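Local coordinates for D-2-hydroxyacid dehydrogensase protein (Ketogulonicigenium vulgare, PDB 4LSW), which probably catalyses the NAD(P)-dependent interconversion of D-2-hydroxyacids and 2-oxoacids, at residues Ile220-Asn231 against Gly250-Val259; Ser116-Trp125 against Leu136-Phe144. All blocks are in the same frame, centred on the assembly; numbering follows the deposited sequence.

In the fold
Interaction 2 comes first along the chain and closes before interaction 1 opens; both belong to the NAD-binding domain, on the same side of the chain's centre, with their own centres about 17 Å apart. Interaction 1 is buried and joins neighbouring strands 228-231 and 254-257 of the seven-stranded parallel sheet, the core of a Rossmann-type domain. Interaction 2 lies at the surface, where the segment running from the end of helix 101-116 into helix 119-128 meets the loop leading to strand 147-151 of that sheet. They touch through a salt bridge between Glu226 and Arg141 and through packing of Met228 on Ser116, so the loop and the end of helix 101-116 meet the N-terminal end of strand 228-231 and the turn before it.

Interaction 1: Ile220-Asn231 against Gly250-Val259; sequences IEALGPEGMLIN and GRLGSAALDV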
# COMPACT_ATOMS: atom_id res chain seq x y z
N ILE A 220 -1.69 16.59 12.78
CA ILE A 220 -0.41 16.25 13.37
C ILE A 220 -0.25 16.90 14.75
O ILE A 220 0.21 16.28 15.70
CB ILE A 220 0.75 16.62 12.43
CG1 ILE A 220 0.68 15.75 11.17
CG2 ILE A 220 2.08 16.47 13.14
CD1 ILE A 220 1.53 16.25 10.02
N GLU A 221 -0.66 18.16 14.85
CA GLU A 221 -0.54 18.87 16.12
C GLU A 221 -1.49 18.31 17.18
O GLU A 221 -1.15 18.23 18.35
CB GLU A 221 -0.79 20.38 15.92
CG GLU A 221 0.37 21.04 15.21
CD GLU A 221 0.35 22.54 15.28
OE1 GLU A 221 -0.71 23.13 15.61
OE2 GLU A 221 1.41 23.13 15.00
N ALA A 222 -2.67 17.91 16.74
CA ALA A 222 -3.62 17.28 17.64
C ALA A 222 -3.13 15.91 18.13
O ALA A 222 -3.42 15.52 19.26
CB ALA A 222 -5.00 17.17 16.97
N LEU A 223 -2.40 15.20 17.28
CA LEU A 223 -1.82 13.92 17.67
C LEU A 223 -0.84 14.15 18.83
O LEU A 223 -0.83 13.40 19.80
CB LEU A 223 -1.15 13.25 16.47
CG LEU A 223 -0.57 11.85 16.66
CD1 LEU A 223 -1.59 10.97 17.39
CD2 LEU A 223 -0.20 11.29 15.31
N GLY A 224 -0.03 15.20 18.73
CA GLY A 224 0.60 15.75 19.91
C GLY A 224 2.00 15.27 20.25
O GLY A 224 2.54 14.36 19.61
N PRO A 225 2.59 15.89 21.28
CA PRO A 225 4.02 15.71 21.56
C PRO A 225 4.41 14.33 22.05
O PRO A 225 5.60 14.00 22.03
CB PRO A 225 4.30 16.75 22.67
CG PRO A 225 2.95 17.09 23.24
CD PRO A 225 1.99 16.96 22.08
N GLU A 226 3.43 13.55 22.49
CA GLU A 226 3.69 12.17 22.87
C GLU A 226 2.85 11.21 22.05
O GLU A 226 2.68 10.05 22.43
CB GLU A 226 3.48 11.99 24.37
CG GLU A 226 4.46 12.84 25.18
CD GLU A 226 4.41 12.62 26.67
OE1 GLU A 226 3.80 11.62 27.12
OE2 GLU A 226 4.98 13.45 27.40
N GLY A 227 2.33 11.69 20.93
CA GLY A 227 1.61 10.85 20.01
C GLY A 227 2.53 10.30 18.95
O GLY A 227 3.62 10.82 18.72
N MET A 228 2.08 9.23 18.30
CA MET A 228 2.84 8.56 17.26
C MET A 228 1.97 8.38 16.02
O MET A 228 0.83 7.92 16.11
CB MET A 228 3.30 7.19 17.77
CG MET A 228 4.05 6.42 16.71
SD MET A 228 4.42 4.72 17.18
CE MET A 228 5.25 5.01 18.73
N LEU A 229 2.52 8.75 14.87
CA LEU A 229 1.86 8.56 13.59
C LEU A 229 2.43 7.33 12.89
O LEU A 229 3.65 7.23 12.74
CB LEU A 229 2.07 9.80 12.71
CG LEU A 229 1.32 9.80 11.38
CD1 LEU A 229 -0.19 9.98 11.58
CD2 LEU A 229 1.89 10.88 10.45
N ILE A 230 1.57 6.40 12.48
CA ILE A 230 2.02 5.23 11.74
C ILE A 230 1.39 5.24 10.37
O ILE A 230 0.17 5.21 10.26
CB ILE A 230 1.66 3.90 12.45
CG1 ILE A 230 2.24 3.86 13.87
CG2 ILE A 230 2.15 2.70 11.63
CD1 ILE A 230 1.25 4.28 14.96
N ASN A 231 2.20 5.32 9.32
CA ASN A 231 1.66 5.32 7.98
C ASN A 231 2.03 4.11 7.15
O ASN A 231 3.22 3.86 6.91
CB ASN A 231 2.04 6.59 7.20
CG ASN A 231 1.29 6.68 5.92
OD1 ASN A 231 0.23 6.06 5.75
ND2 ASN A 231 1.83 7.43 4.96
N GLY A 250 9.14 18.84 18.08
CA GLY A 250 8.58 18.14 19.22
C GLY A 250 7.06 18.27 19.32
O GLY A 250 6.47 17.81 20.30
N ARG A 251 6.43 18.88 18.33
CA ARG A 251 4.98 18.97 18.29
C ARG A 251 4.32 17.61 18.02
O ARG A 251 3.16 17.39 18.38
CB ARG A 251 4.51 20.01 17.26
CG ARG A 251 4.70 21.46 17.71
CD ARG A 251 4.23 22.47 16.66
NE ARG A 251 5.15 22.53 15.53
CZ ARG A 251 4.84 22.23 14.27
NH1 ARG A 251 5.77 22.29 13.33
NH2 ARG A 251 3.60 21.87 13.94
N LEU A 252 5.05 16.71 17.36
CA LEU A 252 4.65 15.32 17.22
C LEU A 252 5.73 14.48 17.86
O LEU A 252 6.92 14.72 17.63
CB LEU A 252 4.51 14.92 15.76
CG LEU A 252 4.15 13.43 15.56
CD1 LEU A 252 2.81 13.11 16.22
CD2 LEU A 252 4.11 13.10 14.10
N GLY A 253 5.33 13.48 18.64
CA GLY A 253 6.28 12.65 19.36
C GLY A 253 7.15 11.76 18.49
O GLY A 253 8.37 11.72 18.68
N SER A 254 6.54 11.04 17.56
CA SER A 254 7.28 10.11 16.72
C SER A 254 6.45 9.67 15.53
O SER A 254 5.24 9.91 15.47
CB SER A 254 7.71 8.88 17.54
OG SER A 254 6.59 8.15 18.01
N ALA A 255 7.11 9.02 14.57
CA ALA A 255 6.44 8.51 13.40
C ALA A 255 7.08 7.20 12.97
O ALA A 255 8.27 6.98 13.18
CB ALA A 255 6.51 9.52 12.26
N ALA A 256 6.26 6.34 12.38
CA ALA A 256 6.74 5.10 11.79
C ALA A 256 6.16 5.04 10.40
O ALA A 256 4.95 5.03 10.22
CB ALA A 256 6.29 3.91 12.64
N LEU A 257 7.03 5.05 9.39
CA LEU A 257 6.58 5.25 8.01
C LEU A 257 7.07 4.14 7.10
O LEU A 257 8.26 3.81 7.12
CB LEU A 257 7.11 6.60 7.50
CG LEU A 257 6.78 7.84 8.35
CD1 LEU A 257 7.50 9.05 7.77
CD2 LEU A 257 5.29 8.11 8.40
N ASP A 258 6.15 3.57 6.33
CA ASP A 258 6.46 2.54 5.36
C ASP A 258 6.31 3.10 3.94
O ASP A 258 6.61 2.42 2.98
CB ASP A 258 5.56 1.30 5.57
CG ASP A 258 5.97 0.09 4.71
OD1 ASP A 258 7.14 -0.34 4.78
OD2 ASP A 258 5.08 -0.41 3.97
N VAL A 259 5.87 4.34 3.81
CA VAL A 259 5.67 4.91 2.49
C VAL A 259 6.09 6.37 2.50
O VAL A 259 5.95 7.05 3.52
CB VAL A 259 4.21 4.80 2.08
CG1 VAL A 259 3.41 5.59 3.03
CG2 VAL A 259 4.00 5.28 0.64
O HOH W 1 1.36 19.31 19.13
O HOH W 2 7.57 15.78 21.70
O HOH W 3 5.61 9.33 20.50
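The flat guanidinium of Arg251 has CG of Glu221 at its edge, in plane, while the carboxylate stands steeply to it, the two planes 75° apart. A salt bridge of 2.7 Å joins Arg251 NH2 to Glu221 OE2, but its hydrogen bond is bent and weak. Arg251 reaches back through a bend at chi3 (-73°). A methionine in its place would probably leave the Glu221 carboxylate without this charged mate, though Arg217 also pairs with it. One water spans the backbone oxygens of Glu221 and Arg251.

Leucine suits position 252 because its two methyls diverge: Leu252 CD1 lies 3.6 Å from Leu223 CG, and Leu252 CD2 turns to Leu229 CB and Ile220 CG2. At Gly253 a side chain would collide with the Pro225 and Gly227 carbonyls. Gly224 O is gripped from opposite faces of its plane by Gly253 N and Gly227 N.

Beyond the turn, the strands pair in parallel, their axes at 9°. Leu229 N donates to Ser254 O (3.0 Å), and Leu229 O accepts from Ala256 N (2.8 Å). The small methyl of Ala256 lies beside Ile230 on the same face of the sheet, Ala256 CB 4.2 Å from Ile230 CG1. This is the beta-alpha-beta unit of a Rossmann-type sheet: helix 240-249 makes the crossover and touches Leu252, strand 200-203 flanks the other edge of 228-231, and helix 101-116 packs on Met228 and Ser254.

Interaction 2: Ser116-Trp125 against Leu136-Phe144; sequences SRGIIGAETW and LYPLKRRVF
Aromatic packing joins Tyr137 to helix 119-128 at Ala122 and Trp125. The methyl of Ala122 lies over one face of the phenol ring in a CH-pi contact, CB standing 3.9 Å from the centroid of the Tyr137 ring; alanine is small enough to let the ring lie close to the helix backbone. Tyr137 in turn sets its CB over a face of the Trp125 five-membered ring, and its CD1 comes to 3.6 Å from Trp125 CG. The two rings meet obliquely, their planes at 53°. Tyr137 CG lies anti to the backbone N (chi1 -170°), which carries the ring across to the helix, while the indole NE1 of Trp125 is held by Gly135 O.

Hydrogen bonds to the backbone form a second group. The hydroxyl of Tyr137 donates a weak bond to Gly118 O (2.8 Å), an oxygen that also accepts from Ala122 N in the first turn of the helix. Gly118 is the C-prime residue of a Schellman motif ending helix 101-116 and also the N-cap of helix 119-128, the junction between successive helices. Its positive phi suits glycine, and a CB here would in addition clash with Tyr137 OH and Lys140 CD. Further back, Ser116 binds Arg141 twice: Arg141 N donates to Ser116 O (3.2 Å, 163° at the hydrogen), and Ser116 OG donates to Arg141 O (2.8 Å) from well above the carbonyl plane.

Among the aliphatic contacts, Val143 CG2 packs 3.6 Å from Ser116 CB, next to Phe200 and helix 101-116, where a branched apolar residue suits a buried place. The methylenes of Lys140 pack instead against backbone oxygens, CB on Ser116 O and Lys140 CG 3.5 Å from Arg117 O.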
# COMPACT_ATOMS: atom_id res chain seq x y z
N SER A 116 7.43 2.36 19.67
CA SER A 116 7.09 2.65 21.05
C SER A 116 8.06 2.03 22.05
O SER A 116 8.43 2.66 23.04
CB SER A 116 5.66 2.22 21.36
OG SER A 116 5.20 2.88 22.52
N ARG A 117 8.48 0.79 21.78
CA ARG A 117 9.36 0.08 22.71
C ARG A 117 10.84 0.21 22.34
O ARG A 117 11.69 -0.43 22.97
CB ARG A 117 8.96 -1.40 22.80
CG ARG A 117 7.52 -1.62 23.30
CD ARG A 117 7.34 -1.10 24.73
NE ARG A 117 8.25 -1.81 25.62
CZ ARG A 117 7.95 -2.95 26.24
NH1 ARG A 117 6.74 -3.48 26.08
NH2 ARG A 117 8.84 -3.55 27.01
N GLY A 118 11.15 1.05 21.35
CA GLY A 118 12.52 1.31 20.92
C GLY A 118 13.31 0.07 20.54
O GLY A 118 14.47 -0.07 20.92
N ILE A 119 12.68 -0.81 19.78
CA ILE A 119 13.28 -2.10 19.46
C ILE A 119 14.54 -1.96 18.59
O ILE A 119 15.50 -2.71 18.79
CB ILE A 119 12.23 -3.06 18.83
CG1 ILE A 119 11.21 -3.48 19.89
CG2 ILE A 119 12.89 -4.30 18.22
CD1 ILE A 119 10.16 -4.44 19.39
N ILE A 120 14.53 -1.01 17.66
CA ILE A 120 15.68 -0.76 16.80
C ILE A 120 16.91 -0.41 17.63
O ILE A 120 17.97 -1.03 17.49
CB ILE A 120 15.44 0.41 15.85
CG1 ILE A 120 14.25 0.13 14.93
CG2 ILE A 120 16.72 0.74 15.05
CD1 ILE A 120 14.41 -1.10 14.09
N GLY A 121 16.76 0.58 18.49
CA GLY A 121 17.86 1.02 19.33
C GLY A 121 18.28 -0.02 20.34
O GLY A 121 19.45 -0.09 20.74
N ALA A 122 17.33 -0.85 20.75
CA ALA A 122 17.58 -1.86 21.76
C ALA A 122 18.43 -2.97 21.18
O ALA A 122 19.29 -3.52 21.86
CB ALA A 122 16.27 -2.41 22.29
N GLU A 123 18.17 -3.30 19.91
CA GLU A 123 18.98 -4.29 19.21
C GLU A 123 20.42 -3.80 19.15
O GLU A 123 21.34 -4.51 19.57
CB GLU A 123 18.44 -4.51 17.80
CG GLU A 123 18.26 -5.97 17.41
CD GLU A 123 19.56 -6.68 17.10
OE1 GLU A 123 19.57 -7.93 17.15
OE2 GLU A 123 20.56 -6.00 16.79
N THR A 124 20.60 -2.59 18.63
CA THR A 124 21.92 -1.96 18.54
C THR A 124 22.59 -1.90 19.91
O THR A 124 23.80 -2.15 20.03
CB THR A 124 21.84 -0.53 17.95
OG1 THR A 124 21.23 -0.57 16.65
CG2 THR A 124 23.23 0.11 17.83
N TRP A 125 21.81 -1.60 20.95
CA TRP A 125 22.33 -1.51 22.31
C TRP A 125 22.99 -2.82 22.75
O TRP A 125 24.11 -2.82 23.28
CB TRP A 125 21.21 -1.11 23.28
CG TRP A 125 21.69 -0.59 24.60
CD1 TRP A 125 21.67 -1.23 25.80
CD2 TRP A 125 22.26 0.71 24.84
NE1 TRP A 125 22.19 -0.42 26.78
CE2 TRP A 125 22.57 0.78 26.22
CE3 TRP A 125 22.54 1.81 24.03
CZ2 TRP A 125 23.14 1.91 26.80
CZ3 TRP A 125 23.11 2.93 24.61
CH2 TRP A 125 23.40 2.97 25.98
N LEU A 136 21.78 -0.12 31.48
CA LEU A 136 20.41 -0.25 30.98
C LEU A 136 20.10 0.57 29.73
O LEU A 136 20.49 1.74 29.63
CB LEU A 136 19.44 0.19 32.08
CG LEU A 136 18.35 -0.73 32.61
CD1 LEU A 136 18.72 -1.26 34.00
CD2 LEU A 136 17.02 0.02 32.65
N TYR A 137 19.37 -0.02 28.78
CA TYR A 137 18.73 0.73 27.71
C TYR A 137 17.68 1.59 28.39
O TYR A 137 17.05 1.16 29.35
CB TYR A 137 18.07 -0.24 26.71
CG TYR A 137 17.58 0.37 25.42
CD1 TYR A 137 18.43 1.04 24.55
CD2 TYR A 137 16.24 0.22 25.03
CE1 TYR A 137 17.97 1.57 23.36
CE2 TYR A 137 15.78 0.75 23.85
CZ TYR A 137 16.63 1.42 23.02
OH TYR A 137 16.16 1.94 21.83
N PRO A 138 17.51 2.84 27.93
CA PRO A 138 16.51 3.71 28.55
C PRO A 138 15.11 3.10 28.52
O PRO A 138 14.77 2.40 27.56
CB PRO A 138 16.55 4.98 27.68
CG PRO A 138 17.94 4.99 27.10
CD PRO A 138 18.25 3.53 26.85
N LEU A 139 14.32 3.35 29.56
CA LEU A 139 12.93 2.92 29.61
C LEU A 139 12.14 3.52 28.45
O LEU A 139 12.30 4.70 28.12
CB LEU A 139 12.29 3.27 30.94
CG LEU A 139 12.90 2.63 32.20
CD1 LEU A 139 12.19 3.13 33.45
CD2 LEU A 139 12.82 1.13 32.11
N LYS A 140 11.30 2.70 27.84
CA LYS A 140 10.48 3.15 26.71
C LYS A 140 9.00 3.25 27.10
O LYS A 140 8.68 3.33 28.29
CB LYS A 140 10.74 2.27 25.49
CG LYS A 140 12.22 2.28 25.07
CD LYS A 140 12.61 3.64 24.46
CE LYS A 140 14.12 3.81 24.39
NZ LYS A 140 14.51 5.01 23.61
N ARG A 141 8.11 3.25 26.12
CA ARG A 141 6.70 3.56 26.38
C ARG A 141 5.75 2.41 26.09
O ARG A 141 5.82 1.78 25.03
CB ARG A 141 6.27 4.79 25.57
CG ARG A 141 7.01 6.07 25.93
CD ARG A 141 6.78 6.47 27.38
NE ARG A 141 5.36 6.64 27.72
CZ ARG A 141 4.67 7.76 27.56
NH1 ARG A 141 5.25 8.85 27.05
NH2 ARG A 141 3.39 7.81 27.90
N ARG A 142 4.86 2.17 27.04
CA ARG A 142 3.83 1.15 26.94
C ARG A 142 2.91 1.30 25.72
O ARG A 142 2.57 2.42 25.30
CB ARG A 142 2.98 1.16 28.21
CG ARG A 142 1.78 0.20 28.16
CD ARG A 142 1.00 0.20 29.47
NE ARG A 142 1.82 -0.24 30.60
CZ ARG A 142 1.35 -0.30 31.85
NH1 ARG A 142 0.09 0.04 32.10
NH2 ARG A 142 2.15 -0.70 32.84
N VAL A 143 2.51 0.17 25.17
CA VAL A 143 1.48 0.15 24.14
C VAL A 143 0.11 -0.29 24.68
O VAL A 143 -0.88 0.43 24.53
CB VAL A 143 1.89 -0.74 22.93
CG1 VAL A 143 0.69 -0.95 21.99
CG2 VAL A 143 3.05 -0.11 22.19
N PHE A 144 0.04 -1.46 25.32
CA PHE A 144 -1.25 -2.05 25.66
C PHE A 144 -2.11 -1.15 26.53
O PHE A 144 -1.61 -0.42 27.39
CB PHE A 144 -1.09 -3.44 26.32
CG PHE A 144 -0.79 -3.38 27.80
CD1 PHE A 144 0.51 -3.25 28.25
CD2 PHE A 144 -1.82 -3.46 28.74
CE1 PHE A 144 0.80 -3.18 29.61
CE2 PHE A 144 -1.54 -3.40 30.11
CZ PHE A 144 -0.23 -3.26 30.54